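Local coordinates for PKS_KS domain-containing protein (Photorhabdus luminescens subsp. laumondii, PDB 6SMO), which probably acts as a ketosynthase of the beta-ketoacyl-ACP synthase family, joining acyl units by condensation into a growing polyketone chain, at residues E93-L97 with T129-D133; A100-E105 with S173-Y178; G190-L195 with H369-N375; Q245-F251 with P393-Y397; G288-N294 with G430-V436. All coordinates share one frame; numbering follows the deposited sequence.

Contact 1. Residues E93-L97 with T129-D133; sequences ERKYL and TAIAD. With LKZ (3,5,7,9,11-pentakis(oxidanylidene)dodecanal), chain H.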
# COMPACT_ATOMS: atom_id res chain seq x y z
N GLU B 93 -15.43 -16.30 -0.85
CA GLU B 93 -14.58 -17.53 -0.86
C GLU B 93 -13.33 -17.32 0.01
O GLU B 93 -12.68 -18.34 0.32
CB GLU B 93 -14.19 -17.90 -2.29
CG GLU B 93 -15.37 -18.27 -3.17
CD GLU B 93 -14.99 -18.73 -4.57
OE1 GLU B 93 -14.04 -19.53 -4.70
OE2 GLU B 93 -15.65 -18.30 -5.53
N ARG B 94 -13.01 -16.07 0.36
CA ARG B 94 -11.83 -15.70 1.19
C ARG B 94 -10.54 -16.16 0.50
O ARG B 94 -9.67 -16.73 1.18
CB ARG B 94 -11.95 -16.31 2.60
CG ARG B 94 -13.01 -15.66 3.48
CD ARG B 94 -12.51 -14.41 4.17
NE ARG B 94 -13.31 -14.06 5.34
CZ ARG B 94 -14.48 -13.43 5.31
NH1 ARG B 94 -15.03 -13.07 4.16
NH2 ARG B 94 -15.11 -13.17 6.45
N LYS B 95 -10.43 -15.92 -0.81
CA LYS B 95 -9.29 -16.35 -1.66
C LYS B 95 -7.99 -15.68 -1.19
O LYS B 95 -6.95 -16.37 -1.15
CB LYS B 95 -9.54 -16.01 -3.13
CG LYS B 95 -10.46 -16.97 -3.88
CD LYS B 95 -11.11 -16.34 -5.10
CE LYS B 95 -11.23 -17.29 -6.27
NZ LYS B 95 -11.59 -16.56 -7.52
N TYR B 96 -8.06 -14.38 -0.86
CA TYR B 96 -6.91 -13.56 -0.40
C TYR B 96 -6.21 -14.25 0.77
O TYR B 96 -4.97 -14.37 0.75
CB TYR B 96 -7.36 -12.14 -0.02
CG TYR B 96 -6.37 -11.38 0.83
CD1 TYR B 96 -5.11 -11.08 0.35
CD2 TYR B 96 -6.69 -10.98 2.12
CE1 TYR B 96 -4.19 -10.40 1.13
CE2 TYR B 96 -5.78 -10.29 2.91
CZ TYR B 96 -4.52 -10.00 2.41
OH TYR B 96 -3.62 -9.32 3.18
N LEU B 97 -6.99 -14.69 1.77
CA LEU B 97 -6.49 -15.40 2.98
C LEU B 97 -6.05 -16.82 2.61
O LEU B 97 -5.02 -17.27 3.14
CB LEU B 97 -7.59 -15.40 4.05
CG LEU B 97 -7.22 -16.03 5.39
CD1 LEU B 97 -5.88 -15.52 5.91
CD2 LEU B 97 -8.31 -15.77 6.42
N THR B 129 -0.51 -6.59 0.11
CA THR B 129 -1.75 -6.68 -0.71
C THR B 129 -2.14 -5.27 -1.18
O THR B 129 -1.83 -4.30 -0.46
CB THR B 129 -2.89 -7.33 0.08
OG1 THR B 129 -3.91 -7.70 -0.85
CG2 THR B 129 -3.47 -6.42 1.15
N ALA B 130 -2.81 -5.18 -2.32
CA ALA B 130 -3.29 -3.89 -2.85
C ALA B 130 -4.74 -3.64 -2.39
O ALA B 130 -5.01 -2.52 -1.97
CB ALA B 130 -3.17 -3.90 -4.35
N ILE B 131 -5.61 -4.66 -2.42
CA ILE B 131 -7.04 -4.48 -2.04
C ILE B 131 -7.47 -5.47 -0.95
O ILE B 131 -8.62 -5.41 -0.55
CB ILE B 131 -7.98 -4.60 -3.25
CG1 ILE B 131 -8.37 -6.06 -3.51
CG2 ILE B 131 -7.39 -3.96 -4.49
CD1 ILE B 131 -8.69 -6.35 -4.95
N ALA B 132 -6.59 -6.38 -0.54
CA ALA B 132 -6.88 -7.41 0.50
C ALA B 132 -8.15 -8.17 0.12
O ALA B 132 -8.26 -8.58 -1.06
CB ALA B 132 -6.97 -6.75 1.85
N ASP B 133 -9.09 -8.36 1.06
CA ASP B 133 -10.34 -9.13 0.86
C ASP B 133 -11.46 -8.18 0.43
O ASP B 133 -12.49 -8.11 1.13
CB ASP B 133 -10.70 -9.92 2.13
CG ASP B 133 -11.81 -10.95 1.93
OD1 ASP B 133 -11.82 -11.59 0.86
OD2 ASP B 133 -12.64 -11.10 2.84
C4 LKZ H . -9.69 -0.91 -7.15
C5 LKZ H . -8.69 -0.33 -6.19
C6 LKZ H . -7.47 -1.19 -5.84
C7 LKZ H . -6.24 -0.57 -6.46
C8 LKZ H . -4.86 -1.19 -6.19
C10 LKZ H . -1.46 -0.89 -10.15
C22 LKZ H . -10.85 -1.46 -6.33
C11 LKZ H . -1.40 -2.39 -10.06
O19 LKZ H . -1.82 -3.12 -10.94
C3 LKZ H . -2.01 -0.47 -8.80
O23 LKZ H . -1.42 0.35 -8.12
C2 LKZ H . -3.25 -1.22 -8.29
C9 LKZ H . -3.86 -0.47 -7.10
O20 LKZ H . -3.64 0.71 -6.92
O21 LKZ H . -6.35 0.38 -7.20
O22 LKZ H . -8.87 0.78 -5.70
O24 LKZ H . -11.86 -0.82 -6.12
C23 LKZ H . -10.66 -2.87 -5.80
O HOH W 1 -14.22 -13.11 0.59
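A132 sits over one face of the Y96 ring, its CA 3.8 Å from the ring centroid and only 4° off the ring normal, a textbook CH-pi contact, while T129 OG1 and D133 N approach the ring obliquely. The ring belongs to the start of helix 95-111 and is laid against the loop after strand 123-128 of the thiolase fold. Holding CG anti to the backbone N (chi1 163°) carries the phenol over this loop, where T129 crosses it at about a right angle and brings CG2 within 3.5 Å of Y96 OH. The hydroxyl itself is bonded to the carbonyl of F167. T129 OG1 also accepts from A132 N at 3.0 Å, an ST motif, and is hydrogen-bonded to S218 O; the loop then turns toward the ligand pocket, lined here by A130 and I131. A second, more polar meeting joins R94 and D133, the N-caps of helices 95-111 and 134-144. R94 NH1 and D133 OD2 form a salt bridge of 3.4 Å; OD2 stands off the guanidinium plane, so no N-H points at it and the attraction is one of charge. One water joins them as well, accepting from R94 N and donating to D133 OD1 at 2.9 Å.

Contact 2. Residues A100-E105 with S173-Y178; sequences ALDAAE and SVAKKY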
# COMPACT_ATOMS: atom_id res chain seq x y z
N ALA B 100 -2.62 -17.05 0.61
CA ALA B 100 -1.54 -16.67 1.55
C ALA B 100 -1.14 -17.88 2.41
O ALA B 100 0.08 -18.13 2.53
CB ALA B 100 -1.99 -15.51 2.41
N LEU B 101 -2.12 -18.60 2.96
CA LEU B 101 -1.91 -19.79 3.83
C LEU B 101 -1.31 -20.94 3.00
O LEU B 101 -0.45 -21.66 3.55
CB LEU B 101 -3.24 -20.21 4.47
CG LEU B 101 -3.44 -19.77 5.92
CD1 LEU B 101 -3.66 -18.26 6.00
CD2 LEU B 101 -4.60 -20.51 6.56
N ASP B 102 -1.76 -21.12 1.76
CA ASP B 102 -1.32 -22.21 0.84
C ASP B 102 0.14 -21.97 0.44
O ASP B 102 0.94 -22.92 0.54
CB ASP B 102 -2.22 -22.31 -0.39
CG ASP B 102 -3.63 -22.77 -0.09
OD1 ASP B 102 -3.83 -23.42 0.96
OD2 ASP B 102 -4.53 -22.48 -0.91
N ALA B 103 0.46 -20.75 0.00
CA ALA B 103 1.81 -20.33 -0.46
C ALA B 103 2.81 -20.41 0.70
O ALA B 103 3.94 -20.89 0.47
CB ALA B 103 1.75 -18.94 -1.04
N ALA B 104 2.41 -19.95 1.89
CA ALA B 104 3.24 -19.95 3.12
C ALA B 104 3.61 -21.39 3.50
O ALA B 104 4.78 -21.62 3.86
CB ALA B 104 2.50 -19.25 4.24
N GLU B 105 2.64 -22.31 3.42
CA GLU B 105 2.82 -23.75 3.75
C GLU B 105 3.87 -24.36 2.81
O GLU B 105 4.77 -25.07 3.30
CB GLU B 105 1.48 -24.49 3.66
CG GLU B 105 1.54 -25.94 4.13
CD GLU B 105 2.00 -26.11 5.57
OE1 GLU B 105 1.48 -25.39 6.45
OE2 GLU B 105 2.89 -26.96 5.81
N SER B 173 -2.51 -14.31 10.28
CA SER B 173 -2.90 -15.74 10.20
C SER B 173 -1.66 -16.62 10.03
O SER B 173 -1.58 -17.67 10.70
CB SER B 173 -3.89 -15.97 9.08
OG SER B 173 -5.11 -15.29 9.33
N VAL B 174 -0.72 -16.20 9.16
CA VAL B 174 0.55 -16.93 8.88
C VAL B 174 1.47 -16.82 10.10
O VAL B 174 2.10 -17.84 10.46
CB VAL B 174 1.23 -16.39 7.60
CG1 VAL B 174 2.66 -16.89 7.44
CG2 VAL B 174 0.41 -16.73 6.36
N ALA B 175 1.55 -15.63 10.71
CA ALA B 175 2.35 -15.34 11.93
C ALA B 175 1.86 -16.23 13.09
O ALA B 175 2.72 -16.70 13.87
CB ALA B 175 2.26 -13.88 12.28
N LYS B 176 0.55 -16.43 13.20
CA LYS B 176 -0.10 -17.29 14.23
C LYS B 176 0.30 -18.76 14.01
O LYS B 176 0.60 -19.43 15.01
CB LYS B 176 -1.62 -17.14 14.18
CG LYS B 176 -2.19 -16.01 15.04
CD LYS B 176 -2.52 -16.44 16.46
CE LYS B 176 -3.82 -17.20 16.56
NZ LYS B 176 -4.04 -17.73 17.93
N LYS B 177 0.31 -19.21 12.76
CA LYS B 177 0.45 -20.65 12.38
C LYS B 177 1.87 -21.15 12.69
O LYS B 177 1.99 -22.29 13.18
CB LYS B 177 0.12 -20.85 10.90
CG LYS B 177 -0.09 -22.30 10.48
CD LYS B 177 -0.54 -22.47 9.04
CE LYS B 177 -0.73 -23.92 8.64
NZ LYS B 177 -1.92 -24.52 9.28
N TYR B 178 2.90 -20.34 12.40
CA TYR B 178 4.34 -20.73 12.49
C TYR B 178 5.04 -20.02 13.65
O TYR B 178 6.26 -20.19 13.80
CB TYR B 178 5.04 -20.46 11.16
CG TYR B 178 4.33 -21.04 9.96
CD1 TYR B 178 4.24 -22.41 9.78
CD2 TYR B 178 3.73 -20.23 9.02
CE1 TYR B 178 3.58 -22.96 8.69
CE2 TYR B 178 3.07 -20.75 7.92
CZ TYR B 178 2.99 -22.13 7.76
OH TYR B 178 2.34 -22.65 6.68
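E105 OE1 accepts a hydrogen bond from Y178 OH, 2.9 Å long, which joins the two helices. The phenol comes from above the carboxylate plane, 59° out of it, while OE1 lies at the edge of the ring, near the ring plane. E105 reaches this place by running its CG anti to the backbone N (chi1 -173°) and then bending at the next bond. Next to the polar pair the packing is small and apolar: A104 CB rests 4.0 Å from Y178 CE2 and 3.9 Å from V174 CG2, and further back L101 CD1 touches S173 CB at 3.8 Å. The axes of segments 100-105 and 173-178 approach to 10.3 Å and cross at -42°. Beneath them lies the central sheet of the thiolase fold, with V174 on I127 and L214 and Y178 on F123. K177 lays its CG over the centre of one face of the Y178 ring and crosses E105 at about a right angle, leaving K177 NZ 4.5 Å from E105 OE1. At that separation the lysine makes no salt bridge, yet with the phenol donating as well, it would probably favour a charged E105 carboxylate.

Contact 3. Residues G190-L195 with H369-N375; sequences GCAAGL and HALAAAN. With LKZ (3,5,7,9,11-pentakis(oxidanylidene)dodecanal), chain H.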
# COMPACT_ATOMS: atom_id res chain seq x y z
N GLY B 190 -0.19 -0.36 -3.30
CA GLY B 190 -0.66 -0.77 -4.63
C GLY B 190 0.05 -1.99 -5.19
O GLY B 190 0.11 -3.01 -4.51
N CYS B 191 0.55 -1.85 -6.42
CA CYS B 191 1.23 -2.87 -7.20
C CYS B 191 2.72 -2.88 -6.98
O CYS B 191 3.43 -3.58 -7.68
CB CYS B 191 0.89 -2.60 -8.66
SG CYS B 191 -0.88 -2.89 -8.76
N ALA B 192 3.21 -2.07 -6.04
CA ALA B 192 4.64 -2.11 -5.68
C ALA B 192 4.82 -2.75 -4.29
O ALA B 192 5.96 -3.01 -3.92
CB ALA B 192 5.25 -0.74 -5.77
N ALA B 193 3.71 -3.03 -3.61
CA ALA B 193 3.61 -3.61 -2.24
C ALA B 193 4.42 -4.90 -2.13
O ALA B 193 5.07 -5.10 -1.09
CB ALA B 193 2.16 -3.84 -1.91
N GLY B 194 4.37 -5.75 -3.16
CA GLY B 194 5.10 -7.04 -3.22
C GLY B 194 6.58 -6.88 -2.95
O GLY B 194 7.09 -7.54 -2.02
N LEU B 195 7.26 -6.02 -3.72
CA LEU B 195 8.72 -5.75 -3.59
C LEU B 195 9.00 -4.96 -2.31
O LEU B 195 10.09 -5.14 -1.74
CB LEU B 195 9.23 -4.97 -4.81
CG LEU B 195 9.26 -5.72 -6.15
CD1 LEU B 195 10.18 -5.00 -7.12
CD2 LEU B 195 9.71 -7.16 -5.98
N HIS B 369 -2.05 -9.86 -14.68
CA HIS B 369 -1.65 -8.90 -13.62
C HIS B 369 -2.41 -9.16 -12.31
O HIS B 369 -3.61 -8.93 -12.27
CB HIS B 369 -1.82 -7.46 -14.14
CG HIS B 369 -1.05 -6.44 -13.39
ND1 HIS B 369 -0.40 -6.72 -12.22
CD2 HIS B 369 -0.84 -5.13 -13.62
CE1 HIS B 369 0.18 -5.63 -11.77
NE2 HIS B 369 -0.06 -4.66 -12.61
N ALA B 370 -1.68 -9.56 -11.28
CA ALA B 370 -2.22 -9.87 -9.94
C ALA B 370 -1.93 -8.72 -8.97
O ALA B 370 -1.92 -8.96 -7.78
CB ALA B 370 -1.66 -11.18 -9.44
N LEU B 371 -1.64 -7.54 -9.52
CA LEU B 371 -1.36 -6.30 -8.74
C LEU B 371 -0.15 -6.52 -7.84
O LEU B 371 0.93 -6.74 -8.37
CB LEU B 371 -2.60 -5.84 -7.97
CG LEU B 371 -3.95 -6.00 -8.67
CD1 LEU B 371 -5.06 -5.38 -7.86
CD2 LEU B 371 -3.92 -5.41 -10.07
N ALA B 372 -0.34 -6.40 -6.52
CA ALA B 372 0.74 -6.60 -5.54
C ALA B 372 1.29 -8.03 -5.64
O ALA B 372 2.51 -8.19 -5.62
CB ALA B 372 0.20 -6.35 -4.16
N ALA B 373 0.40 -9.00 -5.83
CA ALA B 373 0.79 -10.43 -5.93
C ALA B 373 1.73 -10.69 -7.11
O ALA B 373 2.57 -11.59 -6.98
CB ALA B 373 -0.44 -11.30 -5.95
N ALA B 374 1.59 -9.96 -8.21
CA ALA B 374 2.43 -10.12 -9.42
C ALA B 374 3.90 -9.91 -9.09
O ALA B 374 4.71 -10.64 -9.65
CB ALA B 374 1.98 -9.15 -10.48
N ASN B 375 4.23 -8.95 -8.23
CA ASN B 375 5.65 -8.71 -7.86
C ASN B 375 6.25 -9.95 -7.20
O ASN B 375 7.35 -10.32 -7.58
CB ASN B 375 5.78 -7.56 -6.86
CG ASN B 375 5.19 -6.28 -7.36
OD1 ASN B 375 5.19 -6.02 -8.56
ND2 ASN B 375 4.69 -5.46 -6.46
C4 LKZ H . -9.69 -0.91 -7.15
C5 LKZ H . -8.69 -0.33 -6.19
C6 LKZ H . -7.47 -1.19 -5.84
C7 LKZ H . -6.24 -0.57 -6.46
C8 LKZ H . -4.86 -1.19 -6.19
C10 LKZ H . -1.46 -0.89 -10.15
C22 LKZ H . -10.85 -1.46 -6.33
C11 LKZ H . -1.40 -2.39 -10.06
O19 LKZ H . -1.82 -3.12 -10.94
C3 LKZ H . -2.01 -0.47 -8.80
O23 LKZ H . -1.42 0.35 -8.12
C2 LKZ H . -3.25 -1.22 -8.29
C9 LKZ H . -3.86 -0.47 -7.10
O20 LKZ H . -3.64 0.71 -6.92
O21 LKZ H . -6.35 0.38 -7.20
O22 LKZ H . -8.87 0.78 -5.70
O24 LKZ H . -11.86 -0.82 -6.12
C23 LKZ H . -10.66 -2.87 -5.80
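The active site of a thiolase-fold ketosynthase is assembled where two helix starts meet, and C191, just before helix 193-206, carries the acyl chain here: SG is covalently bound to C11 of the pentaoxododecanal ligand. Just before helix 372-388, L371 sets CB 3.5 Å from the C191 sulfur, and its CD2 lies 3.2 Å from the ligand oxygen O19. H369 brings NE2 to 2.9 Å from the same oxygen, O19, its ring oblique to the cysteine sulfur. Together with H332, whose ring meets that of H369, this is consistent with the Cys-His-His site of the family. Behind the nucleophile, A372 CB touches A193 CB at 3.9 Å, while G194, without a side chain, lets N375 CB come within 3.7 Å of its CA. With CG anti to the carbonyl carbon (chi1 -57°), N375 brings its amide to C191 O. S425 OG is hydrogen-bonded to OD1, and ND2 donates to C191 O with an N-H...O angle of 156°, from 54° above the carbonyl plane.

Contact 4. Residues Q245-F251 with P393-Y397; sequences QAATCPF and PTINY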
# COMPACT_ATOMS: atom_id res chain seq x y z
N GLN B 245 -6.12 -15.21 -24.82
CA GLN B 245 -4.80 -15.42 -24.17
C GLN B 245 -3.79 -14.40 -24.70
O GLN B 245 -2.85 -14.06 -23.96
CB GLN B 245 -4.30 -16.85 -24.40
CG GLN B 245 -5.12 -17.90 -23.67
CD GLN B 245 -4.52 -19.28 -23.80
OE1 GLN B 245 -3.94 -19.64 -24.82
NE2 GLN B 245 -4.66 -20.07 -22.75
N ALA B 246 -3.99 -13.92 -25.94
CA ALA B 246 -3.11 -12.95 -26.63
C ALA B 246 -3.38 -11.52 -26.15
O ALA B 246 -2.59 -10.62 -26.51
CB ALA B 246 -3.29 -13.07 -28.13
N ALA B 247 -4.46 -11.31 -25.38
CA ALA B 247 -4.90 -9.98 -24.87
C ALA B 247 -3.79 -9.33 -24.04
O ALA B 247 -3.69 -8.08 -24.08
CB ALA B 247 -6.17 -10.14 -24.07
N THR B 248 -3.00 -10.13 -23.31
CA THR B 248 -1.78 -9.68 -22.58
C THR B 248 -0.56 -9.98 -23.46
O THR B 248 -0.20 -11.16 -23.60
CB THR B 248 -1.70 -10.29 -21.18
OG1 THR B 248 -0.44 -9.92 -20.61
CG2 THR B 248 -1.84 -11.80 -21.14
N CYS B 249 0.03 -8.93 -24.06
CA CYS B 249 1.19 -9.00 -24.98
C CYS B 249 2.17 -7.87 -24.67
O CYS B 249 2.16 -6.84 -25.34
CB CYS B 249 0.74 -8.94 -26.43
SG CYS B 249 -0.43 -7.60 -26.77
N PRO B 250 3.01 -8.01 -23.62
CA PRO B 250 3.98 -6.97 -23.25
C PRO B 250 5.00 -6.64 -24.34
O PRO B 250 5.53 -7.56 -24.94
CB PRO B 250 4.70 -7.56 -22.02
CG PRO B 250 3.75 -8.61 -21.49
CD PRO B 250 3.07 -9.17 -22.72
N PHE B 251 5.23 -5.34 -24.57
CA PHE B 251 6.24 -4.76 -25.50
C PHE B 251 5.80 -4.94 -26.97
O PHE B 251 6.59 -4.58 -27.86
CB PHE B 251 7.62 -5.36 -25.25
CG PHE B 251 8.07 -5.32 -23.82
CD1 PHE B 251 8.41 -4.12 -23.21
CD2 PHE B 251 8.16 -6.49 -23.06
CE1 PHE B 251 8.82 -4.08 -21.89
CE2 PHE B 251 8.57 -6.45 -21.74
CZ PHE B 251 8.90 -5.24 -21.15
N PRO B 393 10.23 -16.89 -21.53
CA PRO B 393 9.96 -15.91 -22.59
C PRO B 393 8.76 -15.00 -22.30
O PRO B 393 7.95 -15.34 -21.45
CB PRO B 393 9.64 -16.82 -23.78
CG PRO B 393 8.95 -18.02 -23.16
CD PRO B 393 9.60 -18.19 -21.80
N THR B 394 8.68 -13.88 -23.01
CA THR B 394 7.48 -13.00 -23.11
C THR B 394 6.63 -13.51 -24.28
O THR B 394 6.99 -13.21 -25.44
CB THR B 394 7.86 -11.53 -23.29
OG1 THR B 394 8.89 -11.21 -22.35
CG2 THR B 394 6.70 -10.59 -23.09
N ILE B 395 5.56 -14.26 -24.00
CA ILE B 395 4.70 -14.91 -25.04
C ILE B 395 3.74 -13.87 -25.63
O ILE B 395 3.66 -12.75 -25.08
CB ILE B 395 3.96 -16.14 -24.49
CG1 ILE B 395 2.92 -15.77 -23.42
CG2 ILE B 395 4.94 -17.18 -23.98
CD1 ILE B 395 1.83 -16.81 -23.25
N ASN B 396 3.06 -14.24 -26.72
CA ASN B 396 2.04 -13.41 -27.43
C ASN B 396 2.72 -12.19 -28.06
O ASN B 396 2.03 -11.17 -28.25
CB ASN B 396 0.90 -13.00 -26.50
CG ASN B 396 0.34 -14.15 -25.70
OD1 ASN B 396 0.31 -15.29 -26.17
ND2 ASN B 396 -0.11 -13.88 -24.49
N TYR B 397 4.02 -12.29 -28.40
CA TYR B 397 4.79 -11.22 -29.07
C TYR B 397 4.45 -11.23 -30.57
O TYR B 397 4.95 -12.11 -31.30
CB TYR B 397 6.29 -11.37 -28.84
CG TYR B 397 7.09 -10.15 -29.22
CD1 TYR B 397 7.24 -9.09 -28.34
CD2 TYR B 397 7.69 -10.04 -30.47
CE1 TYR B 397 7.96 -7.96 -28.69
CE2 TYR B 397 8.41 -8.92 -30.83
CZ TYR B 397 8.55 -7.87 -29.94
OH TYR B 397 9.27 -6.76 -30.28
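N396 ND2 donates to T248 O over 2.9 Å, with the N-H...O angle at 173° and the acceptor 5° from the amide plane; the N-H comes in nearly in line with the T248 carbonyl. The bond ties two loops of the thiolase fold, one after helix 224-233 and one between strands 390-391 and 414-415, neither having regular structure here. N396 holds its CG anti to the carbonyl carbon (chi1 -48°), and this directs the amide across to the opposite loop, where its CG also touches A246 CA at 3.8 Å. Its own carbonyl oxygen, on a backbone with positive phi, faces C249 CB. Further along, T394 turns its methyl inward: CG2 sits 3.8 Å from P250 CB and near the edge of the F251 ring. Its hydroxyl is turned to another partner, Y408 O, and the F251 ring stacks on Y408, so Y408 meets both residues. T248 OG1 is likewise held from outside, by K364 O. Here one straight amide bond and side-chain packing join two irregular loops that have further bonds to their surroundings. At the far end the Y397 ring reaches F251, Y397 CE1 lying 3.7 Å from F251 O and 4.3 Å from F251 CB.

Contact 5. Residues G288-N294 with G430-V436; sequences GYASVNN and GIHSVIV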
# COMPACT_ATOMS: atom_id res chain seq x y z
N GLY B 288 20.04 -5.86 -2.81
CA GLY B 288 19.65 -4.46 -2.55
C GLY B 288 18.20 -4.17 -2.89
O GLY B 288 17.58 -4.97 -3.62
N TYR B 289 17.68 -3.06 -2.36
CA TYR B 289 16.29 -2.56 -2.56
C TYR B 289 16.30 -1.03 -2.58
O TYR B 289 17.12 -0.41 -1.86
CB TYR B 289 15.38 -3.08 -1.45
CG TYR B 289 14.05 -2.38 -1.33
CD1 TYR B 289 13.03 -2.63 -2.24
CD2 TYR B 289 13.80 -1.47 -0.32
CE1 TYR B 289 11.80 -1.99 -2.15
CE2 TYR B 289 12.58 -0.82 -0.21
CZ TYR B 289 11.58 -1.08 -1.13
OH TYR B 289 10.37 -0.45 -1.03
N ALA B 290 15.42 -0.43 -3.39
CA ALA B 290 15.19 1.03 -3.48
C ALA B 290 13.75 1.28 -3.96
O ALA B 290 13.21 0.42 -4.68
CB ALA B 290 16.20 1.66 -4.39
N SER B 291 13.18 2.43 -3.57
CA SER B 291 11.80 2.85 -3.94
C SER B 291 11.73 4.38 -4.02
O SER B 291 12.33 5.05 -3.14
CB SER B 291 10.79 2.30 -2.97
OG SER B 291 9.47 2.50 -3.45
N VAL B 292 11.03 4.91 -5.03
CA VAL B 292 10.88 6.37 -5.29
C VAL B 292 9.42 6.66 -5.65
O VAL B 292 8.63 5.70 -5.75
CB VAL B 292 11.83 6.85 -6.41
CG1 VAL B 292 13.29 6.62 -6.05
CG2 VAL B 292 11.50 6.19 -7.75
N ASN B 293 9.09 7.94 -5.83
CA ASN B 293 7.78 8.42 -6.35
C ASN B 293 8.02 9.13 -7.69
O ASN B 293 9.12 9.70 -7.87
CB ASN B 293 7.07 9.34 -5.36
CG ASN B 293 6.84 8.70 -4.01
OD1 ASN B 293 6.44 7.54 -3.92
ND2 ASN B 293 7.07 9.45 -2.94
N ASN B 294 7.03 9.10 -8.58
CA ASN B 294 7.04 9.79 -9.90
C ASN B 294 6.89 11.30 -9.68
O ASN B 294 7.65 12.06 -10.31
CB ASN B 294 5.93 9.29 -10.83
CG ASN B 294 6.31 8.06 -11.61
OD1 ASN B 294 7.38 8.01 -12.22
ND2 ASN B 294 5.43 7.07 -11.63
N GLY B 430 2.21 6.80 -8.39
CA GLY B 430 3.54 6.98 -9.00
C GLY B 430 4.64 6.27 -8.23
O GLY B 430 5.71 6.85 -8.08
N ILE B 431 4.37 5.04 -7.79
CA ILE B 431 5.38 4.28 -7.00
C ILE B 431 6.22 3.36 -7.88
O ILE B 431 5.66 2.52 -8.57
CB ILE B 431 4.70 3.50 -5.86
CG1 ILE B 431 3.86 4.41 -4.96
CG2 ILE B 431 5.73 2.74 -5.05
CD1 ILE B 431 3.28 3.72 -3.77
N HIS B 432 7.54 3.58 -7.88
CA HIS B 432 8.51 2.66 -8.52
C HIS B 432 9.29 1.92 -7.43
O HIS B 432 9.69 2.58 -6.45
CB HIS B 432 9.45 3.41 -9.47
CG HIS B 432 8.76 4.01 -10.65
ND1 HIS B 432 8.21 3.24 -11.66
CD2 HIS B 432 8.53 5.30 -11.00
CE1 HIS B 432 7.68 4.02 -12.57
NE2 HIS B 432 7.86 5.29 -12.19
N SER B 433 9.50 0.61 -7.60
CA SER B 433 10.24 -0.26 -6.65
C SER B 433 11.12 -1.24 -7.43
O SER B 433 10.61 -1.86 -8.39
CB SER B 433 9.30 -0.98 -5.72
OG SER B 433 8.69 -0.07 -4.81
N VAL B 434 12.39 -1.36 -7.03
CA VAL B 434 13.42 -2.24 -7.67
C VAL B 434 14.13 -3.03 -6.56
O VAL B 434 14.47 -2.42 -5.53
CB VAL B 434 14.42 -1.41 -8.50
CG1 VAL B 434 15.49 -2.28 -9.15
CG2 VAL B 434 13.71 -0.57 -9.56
N ILE B 435 14.33 -4.33 -6.78
CA ILE B 435 15.22 -5.20 -5.95
C ILE B 435 16.29 -5.79 -6.87
O ILE B 435 15.97 -6.11 -8.03
CB ILE B 435 14.44 -6.30 -5.20
CG1 ILE B 435 13.55 -7.13 -6.13
CG2 ILE B 435 13.63 -5.70 -4.06
CD1 ILE B 435 13.17 -8.48 -5.57
N VAL B 436 17.53 -5.90 -6.36
CA VAL B 436 18.69 -6.50 -7.08
C VAL B 436 18.93 -7.90 -6.50
O VAL B 436 19.30 -7.98 -5.31
CB VAL B 436 19.95 -5.62 -6.97
CG1 VAL B 436 21.14 -6.23 -7.69
CG2 VAL B 436 19.69 -4.20 -7.46
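N294 N donates to G430 O at 2.7 Å, in the carbonyl plane and on a lone pair, and H432 NE2 to N294 OD1 at 2.8 Å, near the ring plane; both lie at one end of an antiparallel strand pair in the central sheet of the thiolase fold. N294 CG, anti to the carbonyl carbon (chi1 -85°), places the amide at H432, the amide and ring planes 88° apart, and S426 OG is bonded to ND1 of that imidazole. Strands 284-293 and 431-438 then pair regularly, V436 N donating to G288 O at 2.9 Å and V292 N to H432 O at 3.0 Å. G288-V436, A290-V434 and V292-H432 are the hydrogen-bonded pairs, the return bond from G288 N being weak; Y289-I435, S291-S433 and N293-I431 are the non-hydrogen-bonded ones. On the face bearing Y289, S291 and S433 the polar groups have outer partners: D196 of helix 193-206 binds Y289 OH and S433 OG, while K153 of the partner chain, a Ketoacyl_synth_N domain-containing protein, binds S291 OG. N293 ND2 is bonded to S152 of that chain, so part of this sheet face lies at the subunit interface, beside helix 193-206. The face of V292 and H432 packs instead on helix 306-319. Between the strands, Y289 puts its ring edge against I435, Y289 CD1 to I435 CG2 3.6 Å.

Overall arrangement
The centre of contact 3 lies about 4 Å from the centre of the chain, and contacts 1 and 5 touch it. In contact 1, A130 CB lies 3.4 Å from G190 O, and the two contacts share the bound polyketone chain. Contact 5 meets it from another direction, with L195 CD1 3.4 Å from S433 O, linking the nucleophile helix to the sheet and the partner chain. Contact 2 continues from contact 1 along helix 95-111, their centres about 14 Å apart; its nearest atoms are about 9 Å from those of contact 3. Contact 4 lies on the opposite side of the chain's centre from contact 2, centres about 33 Å apart; its T248 side chain is about 12 Å from the ligand.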